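Local coordinates for protein glycerol dehydrogenase (Bacillus coagulans, PDB 6CSJ) that probably catalyses the NAD-dependent oxidation of glycerol and related polyols, and in this double mutant has acquired D-lactate dehydrogenase activity, at residues M79-E84 with Y105-P110; E178-K183 with I284-P289. The protein carries 2 engineered substitutions. All coordinates share one frame; numbering follows the deposited sequence.

Contact 1: residues M79-E84 with Y105-P110; sequences MSKSEE and YYNNIP
S80, on the last turn of helix 70-82, faces the side chain of N107 just past the end of helix 94-106. Its CB lies 3.5 Å from N107 ND2, and its OG is 3.4 Å from the same nitrogen. The same OG also meets the methyl end of I109, S80 OG lying 4.0 Å from I109 CD1. K81 works differently: its aliphatic part crosses the asparagine at a slant, CG lying 3.7 Å from N107 ND2. A bend at the far end of the lysine chain (chi4 84°) brings NZ round to the oxygen side, yet NZ still stops 3.8 Å from N107 OD1. That oxygen is buried by the contact and has no polar partner in the model. The amide nitrogen does better, donating to the backbone oxygen of C77 one turn earlier in helix 70-82, which fixes which way round the amide sits. With the amide cut back to an alanine here, the C77 carbonyl loses this donor, and a gap is likely to open beside S80 and the aliphatic part of K81. Further on, the chain turns away: E84 has positive phi and closes the helix with a Schellman motif, its N bonding to K81 O at 3.0 Å. N108 ends helix 94-106 in the same manner. Two helix C-termini therefore meet just before their chains enter neighbouring strands, 87-92 and 111-115, of the parallel, Rossmann-like sheet; P110 already pairs with V88 through backbone hydrogen bonds, while M79 and S80 rest on F33 of strand 32-36.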
loop_
_atom_site.group_PDB
_atom_site.type_symbol
_atom_site.label_atom_id
_atom_site.label_comp_id
_atom_site.label_asym_id
_atom_site.label_seq_id
_atom_site.Cartn_x
_atom_site.Cartn_y
_atom_site.Cartn_z
ATOM N N MET A 79 -7.677 -25.777 -7.898
ATOM C CA MET A 79 -8.644 -25.368 -8.927
ATOM C C MET A 79 -7.965 -24.844 -10.188
ATOM O O MET A 79 -8.364 -25.203 -11.294
ATOM C CB MET A 79 -9.592 -24.296 -8.393
ATOM C CG MET A 79 -10.576 -24.780 -7.357
ATOM S SD MET A 79 -11.466 -23.405 -6.625
ATOM C CE MET A 79 -12.296 -22.746 -8.058
ATOM N N SER A 80 -6.946 -24.005 -10.005
ATOM C CA SER A 80 -6.167 -23.440 -11.118
ATOM C C SER A 80 -5.445 -24.512 -11.956
ATOM O O SER A 80 -5.493 -24.449 -13.183
ATOM C CB SER A 80 -5.157 -22.402 -10.610
ATOM O OG SER A 80 -4.349 -21.919 -11.663
ATOM N N LYS A 81 -4.774 -25.467 -11.304
ATOM C CA LYS A 81 -4.157 -26.621 -12.007
ATOM C C LYS A 81 -5.211 -27.486 -12.708
ATOM O O LYS A 81 -5.030 -27.881 -13.858
ATOM C CB LYS A 81 -3.347 -27.514 -11.057
ATOM C CG LYS A 81 -2.037 -26.926 -10.550
ATOM C CD LYS A 81 -1.079 -28.027 -10.088
ATOM C CE LYS A 81 -0.049 -27.529 -9.079
ATOM N NZ LYS A 81 -0.608 -27.538 -7.696
ATOM N N SER A 82 -6.306 -27.757 -11.999
ATOM C CA SER A 82 -7.459 -28.505 -12.521
ATOM C C SER A 82 -8.082 -27.884 -13.796
ATOM O O SER A 82 -8.446 -28.607 -14.725
ATOM C CB SER A 82 -8.515 -28.663 -11.408
ATOM O OG SER A 82 -9.781 -29.030 -11.921
ATOM N N GLU A 83 -8.179 -26.554 -13.844
ATOM C CA GLU A 83 -8.667 -25.835 -15.038
ATOM C C GLU A 83 -7.572 -25.577 -16.082
ATOM O O GLU A 83 -7.840 -24.949 -17.100
ATOM C CB GLU A 83 -9.314 -24.507 -14.627
ATOM C CG GLU A 83 -10.502 -24.661 -13.679
ATOM C CD GLU A 83 -10.906 -23.348 -13.021
ATOM O OE1 GLU A 83 -10.645 -22.274 -13.605
ATOM O OE2 GLU A 83 -11.492 -23.381 -11.918
ATOM N N GLU A 84 -6.354 -26.064 -15.829
ATOM C CA GLU A 84 -5.182 -25.856 -16.689
ATOM C C GLU A 84 -4.850 -24.384 -16.971
ATOM O O GLU A 84 -4.412 -24.041 -18.066
ATOM C CB GLU A 84 -5.316 -26.659 -17.983
ATOM C CG GLU A 84 -5.445 -28.155 -17.754
ATOM C CD GLU A 84 -5.647 -28.922 -19.048
ATOM O OE1 GLU A 84 -4.938 -28.627 -20.032
ATOM O OE2 GLU A 84 -6.499 -29.845 -19.091
ATOM N N TYR A 105 2.946 -17.762 -7.573
ATOM C CA TYR A 105 4.208 -18.278 -7.031
ATOM C C TYR A 105 4.196 -19.809 -6.902
ATOM O O TYR A 105 5.076 -20.481 -7.451
ATOM C CB TYR A 105 4.511 -17.616 -5.675
ATOM C CG TYR A 105 5.680 -18.224 -4.936
ATOM C CD1 TYR A 105 6.945 -18.300 -5.535
ATOM C CD2 TYR A 105 5.531 -18.707 -3.637
ATOM C CE1 TYR A 105 8.016 -18.871 -4.869
ATOM C CE2 TYR A 105 6.595 -19.286 -2.964
ATOM C CZ TYR A 105 7.832 -19.370 -3.582
ATOM O OH TYR A 105 8.892 -19.933 -2.920
ATOM N N TYR A 106 3.196 -20.344 -6.206
ATOM C CA TYR A 106 3.092 -21.806 -5.993
ATOM C C TYR A 106 2.889 -22.613 -7.295
ATOM O O TYR A 106 3.574 -23.613 -7.494
ATOM C CB TYR A 106 2.012 -22.155 -4.937
ATOM C CG TYR A 106 2.384 -21.725 -3.519
ATOM C CD1 TYR A 106 3.511 -22.239 -2.878
ATOM C CD2 TYR A 106 1.607 -20.803 -2.819
ATOM C CE1 TYR A 106 3.858 -21.840 -1.587
ATOM C CE2 TYR A 106 1.944 -20.396 -1.528
ATOM C CZ TYR A 106 3.076 -20.916 -0.924
ATOM O OH TYR A 106 3.411 -20.522 0.349
ATOM N N ASN A 107 2.000 -22.162 -8.185
ATOM C CA ASN A 107 1.789 -22.822 -9.491
ATOM C C ASN A 107 2.810 -22.401 -10.559
ATOM O O ASN A 107 2.756 -22.917 -11.674
ATOM C CB ASN A 107 0.365 -22.569 -10.026
ATOM C CG ASN A 107 -0.711 -23.271 -9.224
ATOM O OD1 ASN A 107 -0.466 -23.774 -8.131
ATOM N ND2 ASN A 107 -1.931 -23.289 -9.764
ATOM N N ASN A 108 3.721 -21.480 -10.239
ATOM C CA ASN A 108 4.742 -21.000 -11.183
ATOM C C ASN A 108 4.149 -20.450 -12.490
ATOM O O ASN A 108 4.583 -20.798 -13.589
ATOM C CB ASN A 108 5.785 -22.089 -11.457
ATOM C CG ASN A 108 7.010 -21.554 -12.175
ATOM O OD1 ASN A 108 7.586 -20.533 -11.779
ATOM N ND2 ASN A 108 7.397 -22.228 -13.254
ATOM N N ILE A 109 3.150 -19.585 -12.353
ATOM C CA ILE A 109 2.525 -18.909 -13.501
ATOM C C ILE A 109 2.538 -17.384 -13.285
ATOM O O ILE A 109 2.527 -16.924 -12.128
ATOM C CB ILE A 109 1.083 -19.417 -13.757
ATOM C CG1 ILE A 109 0.198 -19.283 -12.507
ATOM C CG2 ILE A 109 1.122 -20.874 -14.245
ATOM C CD1 ILE A 109 -1.249 -19.654 -12.737
ATOM N N PRO A 110 2.574 -16.592 -14.381
ATOM C CA PRO A 110 2.562 -15.127 -14.237
ATOM C C PRO A 110 1.273 -14.610 -13.581
ATOM O O PRO A 110 0.257 -15.312 -13.574
ATOM C CB PRO A 110 2.712 -14.613 -15.668
ATOM C CG PRO A 110 2.338 -15.769 -16.548
ATOM C CD PRO A 110 2.722 -17.002 -15.791
#

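Contact 2: residues E178-K183 with I284-P289; sequences EARATK and ILEDAP
R180 sets its guanidinium against the carboxylate of E286, the two side chains crossing at about a right angle. NH2 reaches E286 OE1 at 3.1 Å in a salt bridge, but the hydrogen bond within it is weak, bent to 134° at the hydrogen, and the two flat groups are turned 59° apart, so this is no two-pronged pairing. A water does the rest: it lies in the guanidinium plane, accepts from R180 NE at 2.8 Å and donates to E286 OE2 at 2.6 Å. The arginine leaves its helix with CG opposite the backbone N and bends only at chi3 (68°), which swings the guanidinium toward the glutamate. E286 sets CG between its own backbone N and carbonyl carbon and then runs straight out to meet it. All this takes place in the helical part of the iron-containing alcohol dehydrogenase fold, where helix 175-185 passes the link between helices 271-285 and 290-303. The link turns at D287, whose positive phi makes a Schellman motif with D287 N bonded to I284 O, and P289 is the N-cap of the next helix. That helix supplies a second carboxylate to R180 NH2, from E292, while Q282 donates to E286 OE2; R184 adds a long, weak ion pair to E286 OE1, so two arginines gather around one acid. Behind R180, E178 O takes two donors from opposite faces of its plane, T182 N at 3.1 Å and T182 OG1 at 3.0 Å. The carboxylate of E178 is hydrogen-bonded to H254 ND1 and to the backbone N of A251.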
loop_
_atom_site.group_PDB
_atom_site.type_symbol
_atom_site.label_atom_id
_atom_site.label_comp_id
_atom_site.label_asym_id
_atom_site.label_seq_id
_atom_site.Cartn_x
_atom_site.Cartn_y
_atom_site.Cartn_z
ATOM N N GLU A 178 11.066 8.081 4.234
ATOM C CA GLU A 178 11.613 6.765 4.574
ATOM C C GLU A 178 12.750 6.375 3.648
ATOM O O GLU A 178 13.773 5.856 4.109
ATOM C CB GLU A 178 10.516 5.695 4.579
ATOM C CG GLU A 178 9.467 5.951 5.653
ATOM C CD GLU A 178 8.607 4.745 5.971
ATOM O OE1 GLU A 178 7.764 4.341 5.133
ATOM O OE2 GLU A 178 8.773 4.213 7.088
ATOM N N ALA A 179 12.580 6.641 2.352
ATOM C CA ALA A 179 13.625 6.374 1.348
ATOM C C ALA A 179 14.841 7.277 1.531
ATOM O O ALA A 179 15.981 6.816 1.420
ATOM C CB ALA A 179 13.064 6.517 -0.057
ATOM N N ARG A 180 14.597 8.564 1.795
ATOM C CA ARG A 180 15.669 9.532 2.094
ATOM C C ARG A 180 16.499 9.065 3.283
ATOM O O ARG A 180 17.725 9.058 3.220
ATOM C CB ARG A 180 15.088 10.918 2.387
ATOM C CG ARG A 180 16.129 12.018 2.575
ATOM C CD ARG A 180 15.487 13.403 2.689
ATOM N NE ARG A 180 14.730 13.548 3.931
ATOM C CZ ARG A 180 14.050 14.645 4.290
ATOM N NH1 ARG A 180 14.000 15.704 3.494
ATOM N NH2 ARG A 180 13.397 14.684 5.448
ATOM N N ALA A 181 15.815 8.674 4.355
ATOM C CA ALA A 181 16.485 8.176 5.559
ATOM C C ALA A 181 17.370 6.957 5.274
ATOM O O ALA A 181 18.535 6.923 5.674
ATOM C CB ALA A 181 15.451 7.847 6.629
ATOM N N THR A 182 16.802 5.976 4.575
ATOM C CA THR A 182 17.503 4.750 4.214
ATOM C C THR A 182 18.733 5.016 3.342
ATOM O O THR A 182 19.801 4.448 3.582
ATOM C CB THR A 182 16.567 3.758 3.503
ATOM O OG1 THR A 182 15.467 3.410 4.361
ATOM C CG2 THR A 182 17.318 2.489 3.108
ATOM N N LYS A 183 18.594 5.884 2.344
ATOM C CA LYS A 183 19.733 6.226 1.486
ATOM C C LYS A 183 20.825 6.977 2.266
ATOM O O LYS A 183 22.015 6.679 2.098
ATOM C CB LYS A 183 19.282 7.037 0.281
ATOM C CG LYS A 183 20.323 7.155 -0.825
ATOM C CD LYS A 183 19.726 7.807 -2.053
ATOM C CE LYS A 183 20.562 7.561 -3.294
ATOM N NZ LYS A 183 21.860 8.273 -3.212
ATOM N N ILE A 284 9.599 14.412 13.494
ATOM C CA ILE A 284 10.038 14.827 14.827
ATOM C C ILE A 284 11.320 14.066 15.217
ATOM O O ILE A 284 12.292 14.672 15.660
ATOM C CB ILE A 284 8.954 14.583 15.909
ATOM C CG1 ILE A 284 7.634 15.299 15.566
ATOM C CG2 ILE A 284 9.453 15.025 17.279
ATOM C CD1 ILE A 284 7.748 16.776 15.325
ATOM N N LEU A 285 11.310 12.747 15.022
ATOM C CA LEU A 285 12.443 11.883 15.362
ATOM C C LEU A 285 13.747 12.331 14.683
ATOM O O LEU A 285 14.777 12.466 15.341
ATOM C CB LEU A 285 12.116 10.423 15.011
ATOM C CG LEU A 285 13.174 9.343 15.275
ATOM C CD1 LEU A 285 13.529 9.243 16.748
ATOM C CD2 LEU A 285 12.674 8.011 14.739
ATOM N N GLU A 286 13.690 12.571 13.375
ATOM C CA GLU A 286 14.862 13.075 12.612
ATOM C C GLU A 286 15.031 14.598 12.738
ATOM O O GLU A 286 16.004 15.152 12.245
ATOM C CB GLU A 286 14.830 12.639 11.126
ATOM C CG GLU A 286 13.656 13.131 10.280
ATOM C CD GLU A 286 13.787 12.714 8.796
ATOM O OE1 GLU A 286 14.525 13.406 8.071
ATOM O OE2 GLU A 286 13.151 11.736 8.321
ATOM N N ASP A 287 14.071 15.247 13.396
ATOM C CA ASP A 287 14.038 16.688 13.610
ATOM C C ASP A 287 14.122 17.435 12.286
ATOM O O ASP A 287 14.969 18.310 12.098
ATOM C CB ASP A 287 15.119 17.124 14.605
ATOM C CG ASP A 287 14.991 18.604 14.998
ATOM O OD1 ASP A 287 13.860 19.070 15.270
ATOM O OD2 ASP A 287 16.018 19.313 15.012
ATOM N N ALA A 288 13.225 17.081 11.368
ATOM C CA ALA A 288 13.110 17.765 10.085
ATOM C C ALA A 288 12.807 19.246 10.327
ATOM O O ALA A 288 12.265 19.595 11.390
ATOM C CB ALA A 288 12.006 17.132 9.242
ATOM N N PRO A 289 13.169 20.126 9.369
ATOM C CA PRO A 289 12.887 21.562 9.556
ATOM C C PRO A 289 11.410 21.818 9.805
ATOM O O PRO A 289 10.554 21.112 9.261
ATOM C CB PRO A 289 13.310 22.200 8.229
ATOM C CG PRO A 289 14.284 21.241 7.628
ATOM C CD PRO A 289 13.938 19.855 8.135
HETATM O O HOH W 1 14.084 11.609 5.897
#

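In the fold
Starting from the N terminus, the chain first lays down three strands of the parallel sheet (10-14, 32-36 and 59-63), and contact 1 then closes a short loop: the 20 residues between its segments hold strand 87-92 and most of helix 94-106, so it ties two successive beta-alpha units together at one end. Only after that loop has closed does contact 2 open. Its segments are separated by 100 residues, largely helical and without a strand, and it joins the early helix 175-185 to a later turn of the helical region. The two loops follow in series, neither nesting nor crossing. Contacts 1 and 2 lie on opposite sides of the chain's centre, with about 43 Å between the centres of contact 1 and contact 2.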